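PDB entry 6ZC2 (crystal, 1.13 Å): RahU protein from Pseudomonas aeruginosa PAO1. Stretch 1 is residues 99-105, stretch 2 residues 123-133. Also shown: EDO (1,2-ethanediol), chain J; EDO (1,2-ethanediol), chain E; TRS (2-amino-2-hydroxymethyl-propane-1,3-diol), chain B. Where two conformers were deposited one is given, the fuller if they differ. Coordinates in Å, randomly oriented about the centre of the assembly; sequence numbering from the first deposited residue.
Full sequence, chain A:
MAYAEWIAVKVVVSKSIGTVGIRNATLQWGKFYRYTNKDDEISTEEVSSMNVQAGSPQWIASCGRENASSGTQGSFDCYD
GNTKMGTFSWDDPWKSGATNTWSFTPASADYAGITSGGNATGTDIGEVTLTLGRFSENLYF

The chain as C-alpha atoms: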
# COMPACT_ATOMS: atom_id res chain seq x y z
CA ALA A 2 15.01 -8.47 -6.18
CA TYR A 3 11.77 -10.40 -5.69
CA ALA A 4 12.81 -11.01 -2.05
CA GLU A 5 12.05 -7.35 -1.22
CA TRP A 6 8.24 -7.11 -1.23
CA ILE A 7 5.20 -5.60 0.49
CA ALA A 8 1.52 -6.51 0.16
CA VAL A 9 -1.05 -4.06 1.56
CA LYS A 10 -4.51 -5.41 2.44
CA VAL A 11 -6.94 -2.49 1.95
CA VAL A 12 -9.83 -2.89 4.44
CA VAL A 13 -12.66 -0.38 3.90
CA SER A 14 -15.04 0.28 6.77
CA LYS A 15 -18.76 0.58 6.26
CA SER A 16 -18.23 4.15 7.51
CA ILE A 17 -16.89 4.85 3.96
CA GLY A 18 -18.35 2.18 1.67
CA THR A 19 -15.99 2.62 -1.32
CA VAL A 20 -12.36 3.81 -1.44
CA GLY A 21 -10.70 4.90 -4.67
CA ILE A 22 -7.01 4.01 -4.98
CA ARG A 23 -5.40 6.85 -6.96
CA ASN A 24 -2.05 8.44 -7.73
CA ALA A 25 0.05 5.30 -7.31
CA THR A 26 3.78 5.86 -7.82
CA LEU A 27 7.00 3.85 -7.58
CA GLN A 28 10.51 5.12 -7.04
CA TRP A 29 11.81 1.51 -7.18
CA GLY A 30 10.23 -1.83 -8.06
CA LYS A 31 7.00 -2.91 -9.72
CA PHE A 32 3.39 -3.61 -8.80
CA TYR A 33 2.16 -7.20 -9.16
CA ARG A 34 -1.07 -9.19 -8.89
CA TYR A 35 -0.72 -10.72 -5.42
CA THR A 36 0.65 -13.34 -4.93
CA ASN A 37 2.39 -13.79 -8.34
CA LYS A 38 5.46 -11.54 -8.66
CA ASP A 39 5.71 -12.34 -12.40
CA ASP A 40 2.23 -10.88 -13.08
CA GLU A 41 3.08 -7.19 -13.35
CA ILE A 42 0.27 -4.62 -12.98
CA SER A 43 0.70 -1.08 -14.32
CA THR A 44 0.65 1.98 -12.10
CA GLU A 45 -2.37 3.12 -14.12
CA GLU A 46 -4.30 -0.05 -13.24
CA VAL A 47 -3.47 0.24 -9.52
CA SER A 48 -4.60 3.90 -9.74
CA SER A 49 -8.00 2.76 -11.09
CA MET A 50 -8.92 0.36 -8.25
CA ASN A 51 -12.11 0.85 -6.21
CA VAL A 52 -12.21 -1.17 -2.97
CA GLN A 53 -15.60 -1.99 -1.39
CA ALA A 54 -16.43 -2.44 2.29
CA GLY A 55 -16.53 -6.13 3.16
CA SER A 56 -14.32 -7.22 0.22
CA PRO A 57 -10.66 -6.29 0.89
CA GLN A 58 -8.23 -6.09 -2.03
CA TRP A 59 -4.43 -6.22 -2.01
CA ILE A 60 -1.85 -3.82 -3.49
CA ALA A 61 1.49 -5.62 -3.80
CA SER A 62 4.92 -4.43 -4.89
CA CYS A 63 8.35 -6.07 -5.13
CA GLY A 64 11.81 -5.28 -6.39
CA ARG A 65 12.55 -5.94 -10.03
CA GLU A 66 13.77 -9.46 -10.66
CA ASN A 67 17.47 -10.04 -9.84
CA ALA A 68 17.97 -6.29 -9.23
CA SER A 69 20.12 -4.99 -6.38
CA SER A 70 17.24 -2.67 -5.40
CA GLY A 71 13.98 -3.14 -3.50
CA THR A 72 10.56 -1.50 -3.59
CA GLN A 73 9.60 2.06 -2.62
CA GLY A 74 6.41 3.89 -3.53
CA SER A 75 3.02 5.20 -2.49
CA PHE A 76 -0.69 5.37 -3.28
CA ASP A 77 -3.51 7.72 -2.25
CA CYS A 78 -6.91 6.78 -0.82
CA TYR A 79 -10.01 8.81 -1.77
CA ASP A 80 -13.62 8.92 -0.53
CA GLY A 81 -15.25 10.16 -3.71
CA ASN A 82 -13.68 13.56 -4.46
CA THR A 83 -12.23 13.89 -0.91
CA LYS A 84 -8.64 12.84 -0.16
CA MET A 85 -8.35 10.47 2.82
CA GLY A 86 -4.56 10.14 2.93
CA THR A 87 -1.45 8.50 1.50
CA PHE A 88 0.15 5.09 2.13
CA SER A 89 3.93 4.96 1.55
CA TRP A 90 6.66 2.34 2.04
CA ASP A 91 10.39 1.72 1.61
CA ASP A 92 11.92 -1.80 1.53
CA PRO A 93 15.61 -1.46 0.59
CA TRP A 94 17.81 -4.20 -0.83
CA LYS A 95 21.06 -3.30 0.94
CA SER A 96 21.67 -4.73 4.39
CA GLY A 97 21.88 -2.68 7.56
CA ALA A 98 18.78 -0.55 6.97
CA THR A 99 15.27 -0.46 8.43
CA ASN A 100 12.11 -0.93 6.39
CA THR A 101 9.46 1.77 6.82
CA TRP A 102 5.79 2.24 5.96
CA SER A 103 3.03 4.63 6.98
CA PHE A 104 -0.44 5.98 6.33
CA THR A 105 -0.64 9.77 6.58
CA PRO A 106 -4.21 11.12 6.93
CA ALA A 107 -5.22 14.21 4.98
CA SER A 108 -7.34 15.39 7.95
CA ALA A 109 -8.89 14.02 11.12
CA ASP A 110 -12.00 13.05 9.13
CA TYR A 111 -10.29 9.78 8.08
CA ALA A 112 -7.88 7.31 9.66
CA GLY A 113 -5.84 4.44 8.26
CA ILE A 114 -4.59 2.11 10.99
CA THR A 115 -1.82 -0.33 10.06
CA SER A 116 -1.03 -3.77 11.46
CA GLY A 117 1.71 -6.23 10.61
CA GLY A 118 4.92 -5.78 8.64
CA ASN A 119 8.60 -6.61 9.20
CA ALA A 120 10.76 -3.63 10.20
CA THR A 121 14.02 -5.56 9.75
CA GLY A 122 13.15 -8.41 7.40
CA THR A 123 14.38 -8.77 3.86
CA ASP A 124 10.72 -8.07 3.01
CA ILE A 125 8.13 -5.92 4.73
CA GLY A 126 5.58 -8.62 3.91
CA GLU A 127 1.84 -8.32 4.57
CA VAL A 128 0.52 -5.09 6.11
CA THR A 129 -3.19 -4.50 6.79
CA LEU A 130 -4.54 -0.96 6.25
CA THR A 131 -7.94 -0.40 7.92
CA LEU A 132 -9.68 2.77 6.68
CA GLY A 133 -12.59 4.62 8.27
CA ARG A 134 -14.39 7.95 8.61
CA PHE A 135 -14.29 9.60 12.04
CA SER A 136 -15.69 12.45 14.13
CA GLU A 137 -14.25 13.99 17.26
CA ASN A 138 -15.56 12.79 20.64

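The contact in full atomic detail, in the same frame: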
# COMPACT_ATOMS: atom_id res chain seq x y z
N THR A 99 16.58 -0.15 7.88
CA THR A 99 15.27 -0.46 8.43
C THR A 99 14.20 -0.21 7.38
O THR A 99 14.25 0.80 6.66
CB THR A 99 15.00 0.42 9.66
OG1 THR A 99 16.00 0.18 10.66
CG2 THR A 99 13.62 0.12 10.24
N ASN A 100 13.25 -1.13 7.26
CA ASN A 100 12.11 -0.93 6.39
C ASN A 100 11.12 0.00 7.07
O ASN A 100 10.97 -0.02 8.30
CB ASN A 100 11.40 -2.25 6.11
CG ASN A 100 12.33 -3.32 5.58
OD1 ASN A 100 13.25 -3.04 4.81
ND2 ASN A 100 12.10 -4.56 5.99
N THR A 101 10.44 0.83 6.28
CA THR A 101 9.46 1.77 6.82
C THR A 101 8.19 1.74 5.99
O THR A 101 8.20 1.41 4.80
CB THR A 101 10.00 3.21 6.88
OG1 THR A 101 10.40 3.64 5.57
CG2 THR A 101 11.18 3.31 7.84
N TRP A 102 7.07 2.08 6.64
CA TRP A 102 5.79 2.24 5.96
C TRP A 102 4.89 3.09 6.85
O TRP A 102 5.07 3.14 8.07
CB TRP A 102 5.14 0.90 5.62
CG TRP A 102 4.85 0.06 6.82
CD1 TRP A 102 3.68 0.00 7.52
CD2 TRP A 102 5.76 -0.83 7.48
NE1 TRP A 102 3.80 -0.87 8.58
CE2 TRP A 102 5.07 -1.39 8.58
CE3 TRP A 102 7.08 -1.21 7.26
CZ2 TRP A 102 5.66 -2.31 9.45
CZ3 TRP A 102 7.67 -2.12 8.12
CH2 TRP A 102 6.96 -2.66 9.20
N SER A 103 3.91 3.75 6.22
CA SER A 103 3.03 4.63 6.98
C SER A 103 1.79 4.98 6.17
O SER A 103 1.83 5.03 4.93
CB SER A 103 3.75 5.92 7.37
OG SER A 103 4.09 6.66 6.22
N PHE A 104 0.70 5.25 6.88
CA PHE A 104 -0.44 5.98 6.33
C PHE A 104 -0.43 7.37 6.95
O PHE A 104 -0.32 7.51 8.17
CB PHE A 104 -1.77 5.28 6.65
CG PHE A 104 -2.96 5.96 6.02
CD1 PHE A 104 -3.27 5.73 4.68
CD2 PHE A 104 -3.75 6.83 6.74
CE1 PHE A 104 -4.36 6.36 4.09
CE2 PHE A 104 -4.85 7.46 6.16
CZ PHE A 104 -5.15 7.22 4.84
N THR A 105 -0.55 8.40 6.10
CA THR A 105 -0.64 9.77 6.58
C THR A 105 -2.02 10.32 6.24
O THR A 105 -2.34 10.45 5.05
CB THR A 105 0.45 10.64 5.95
OG1 THR A 105 1.73 10.06 6.23
CG2 THR A 105 0.41 12.06 6.51
N THR A 123 14.12 -9.01 5.27
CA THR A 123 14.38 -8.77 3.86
C THR A 123 13.18 -8.11 3.20
O THR A 123 13.31 -7.13 2.45
CB THR A 123 14.72 -10.10 3.18
OG1 THR A 123 15.90 -10.66 3.78
CG2 THR A 123 14.97 -9.88 1.70
N ASP A 124 11.98 -8.61 3.51
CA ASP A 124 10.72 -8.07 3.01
C ASP A 124 9.95 -7.42 4.15
O ASP A 124 10.05 -7.84 5.31
CB ASP A 124 9.87 -9.22 2.46
CG ASP A 124 9.60 -10.30 3.49
OD1 ASP A 124 10.54 -11.05 3.81
OD2 ASP A 124 8.46 -10.38 4.00
N ILE A 125 9.15 -6.41 3.81
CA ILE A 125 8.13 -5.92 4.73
C ILE A 125 7.05 -6.97 4.92
O ILE A 125 6.58 -7.20 6.04
CB ILE A 125 7.54 -4.58 4.23
CG1 ILE A 125 8.58 -3.46 4.33
CG2 ILE A 125 6.28 -4.23 5.02
CD1 ILE A 125 8.17 -2.17 3.62
N GLY A 126 6.62 -7.61 3.83
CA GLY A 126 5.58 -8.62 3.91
C GLY A 126 4.18 -8.00 3.93
O GLY A 126 3.95 -6.92 3.39
N GLU A 127 3.25 -8.72 4.55
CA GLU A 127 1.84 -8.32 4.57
C GLU A 127 1.58 -7.26 5.63
O GLU A 127 1.92 -7.46 6.81
CB GLU A 127 0.94 -9.54 4.82
CG GLU A 127 0.96 -10.56 3.70
CD GLU A 127 -0.07 -11.68 3.86
OE1 GLU A 127 -0.60 -11.87 4.97
OE2 GLU A 127 -0.33 -12.38 2.86
N VAL A 128 0.96 -6.16 5.22
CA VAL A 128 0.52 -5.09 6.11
C VAL A 128 -0.97 -4.88 5.86
O VAL A 128 -1.39 -4.78 4.70
CB VAL A 128 1.28 -3.78 5.82
CG1 VAL A 128 0.72 -2.62 6.65
CG2 VAL A 128 2.77 -3.95 6.07
N THR A 129 -1.76 -4.80 6.92
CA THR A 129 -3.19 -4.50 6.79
C THR A 129 -3.42 -3.02 7.04
O THR A 129 -2.88 -2.45 8.00
CB THR A 129 -4.01 -5.36 7.76
OG1 THR A 129 -3.80 -6.75 7.47
CG2 THR A 129 -5.50 -5.05 7.62
N LEU A 130 -4.21 -2.38 6.17
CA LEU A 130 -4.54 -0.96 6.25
C LEU A 130 -6.06 -0.85 6.42
O LEU A 130 -6.81 -1.12 5.48
CB LEU A 130 -4.08 -0.24 4.98
CG LEU A 130 -4.46 1.24 4.85
CD1 LEU A 130 -3.86 2.08 5.97
CD2 LEU A 130 -4.05 1.77 3.48
N THR A 131 -6.51 -0.47 7.62
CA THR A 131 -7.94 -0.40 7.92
C THR A 131 -8.39 1.06 7.91
O THR A 131 -7.91 1.87 8.72
CB THR A 131 -8.24 -1.08 9.26
OG1 THR A 131 -7.80 -2.45 9.20
CG2 THR A 131 -9.72 -1.05 9.55
N LEU A 132 -9.30 1.39 7.00
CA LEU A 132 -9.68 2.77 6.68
C LEU A 132 -11.10 3.07 7.14
O LEU A 132 -12.03 2.32 6.82
CB LEU A 132 -9.61 2.99 5.17
CG LEU A 132 -8.24 2.82 4.52
CD1 LEU A 132 -8.35 2.64 3.00
CD2 LEU A 132 -7.35 4.02 4.84
N GLY A 133 -11.27 4.19 7.84
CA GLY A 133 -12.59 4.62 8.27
C GLY A 133 -12.75 6.13 8.30
O GLY A 133 -11.78 6.89 8.16
C1 EDO J . 7.12 1.49 10.41
O1 EDO J . 7.80 2.42 9.58
C2 EDO J . 8.07 0.36 10.78
O2 EDO J . 9.42 0.84 10.78
C1 EDO E . 4.49 -9.34 7.66
O1 EDO E . 3.26 -9.12 8.39
C2 EDO E . 4.63 -10.81 7.29
O2 EDO E . 3.97 -11.09 6.04
C TRS B . 16.57 -4.67 4.47
C1 TRS B . 17.52 -5.51 3.62
C2 TRS B . 17.05 -3.22 4.52
C3 TRS B . 16.49 -5.25 5.87
N TRS B . 15.24 -4.70 3.84
O1 TRS B . 17.00 -6.82 3.50
O2 TRS B . 18.38 -3.18 5.00
O3 TRS B . 15.56 -4.51 6.64

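This is an apolar, face-to-face packing of two nearly parallel strands, built mainly from side chains, with no direct hydrogen bond passing between the stretches. The axes of strands 101-105 and 126-133 come no closer than 9.5 Å and differ in direction by only 7°, a spacing too wide for backbone pairing but suited to interleaved side chains.

The first rule is alternation. Asn100, Trp102 and Phe104 point toward the second stretch, whereas Thr101 and Ser103 point away; across the gap, Val128 and Leu130 point toward the first.

The second rule is to floor aromatic rings with branched aliphatics. Trp102 lies over Ile125 and Val128, which share one face of its indole: Ile125 CG2 sits 4.2 Å from the centroid of the six-membered ring of Trp102, and Val128 CG2 lies 4.2 Å from that of the five-membered ring, just 13° off the normal. These are CH-pi contacts, one methyl for each ring. An ethanediol covers the opposite face, and its O1 accepts a hydrogen bond from Trp102 N (3.0 Å).

Phe104 follows a simpler version of the scheme further along, with Leu132 alone over a ring face. Leu132 CD2 stands over its ring, 3.9 Å from Phe104 CE1, while Leu130 CD1 packs against Phe104 CB at 3.9 Å. Leu132 starts out sideways, yet its end reaches inward to make this contact.

Ile125 also leaves its backbone sideways and brings its end nearer; its CG1 meets Asn100 CB at 3.5 Å, so even the polar residue contributes a carbon to the packing. The amide of Asn100 finds its partners outside the two stretches: Asn100 OD1 accepts a hydrogen bond from the Tris amine N at 2.8 Å, and ND2 is bonded elsewhere in the structure. That same Tris N makes a weak bond to Thr123 O (3.4 Å), bridging the stretches through a probable crystallisation additive.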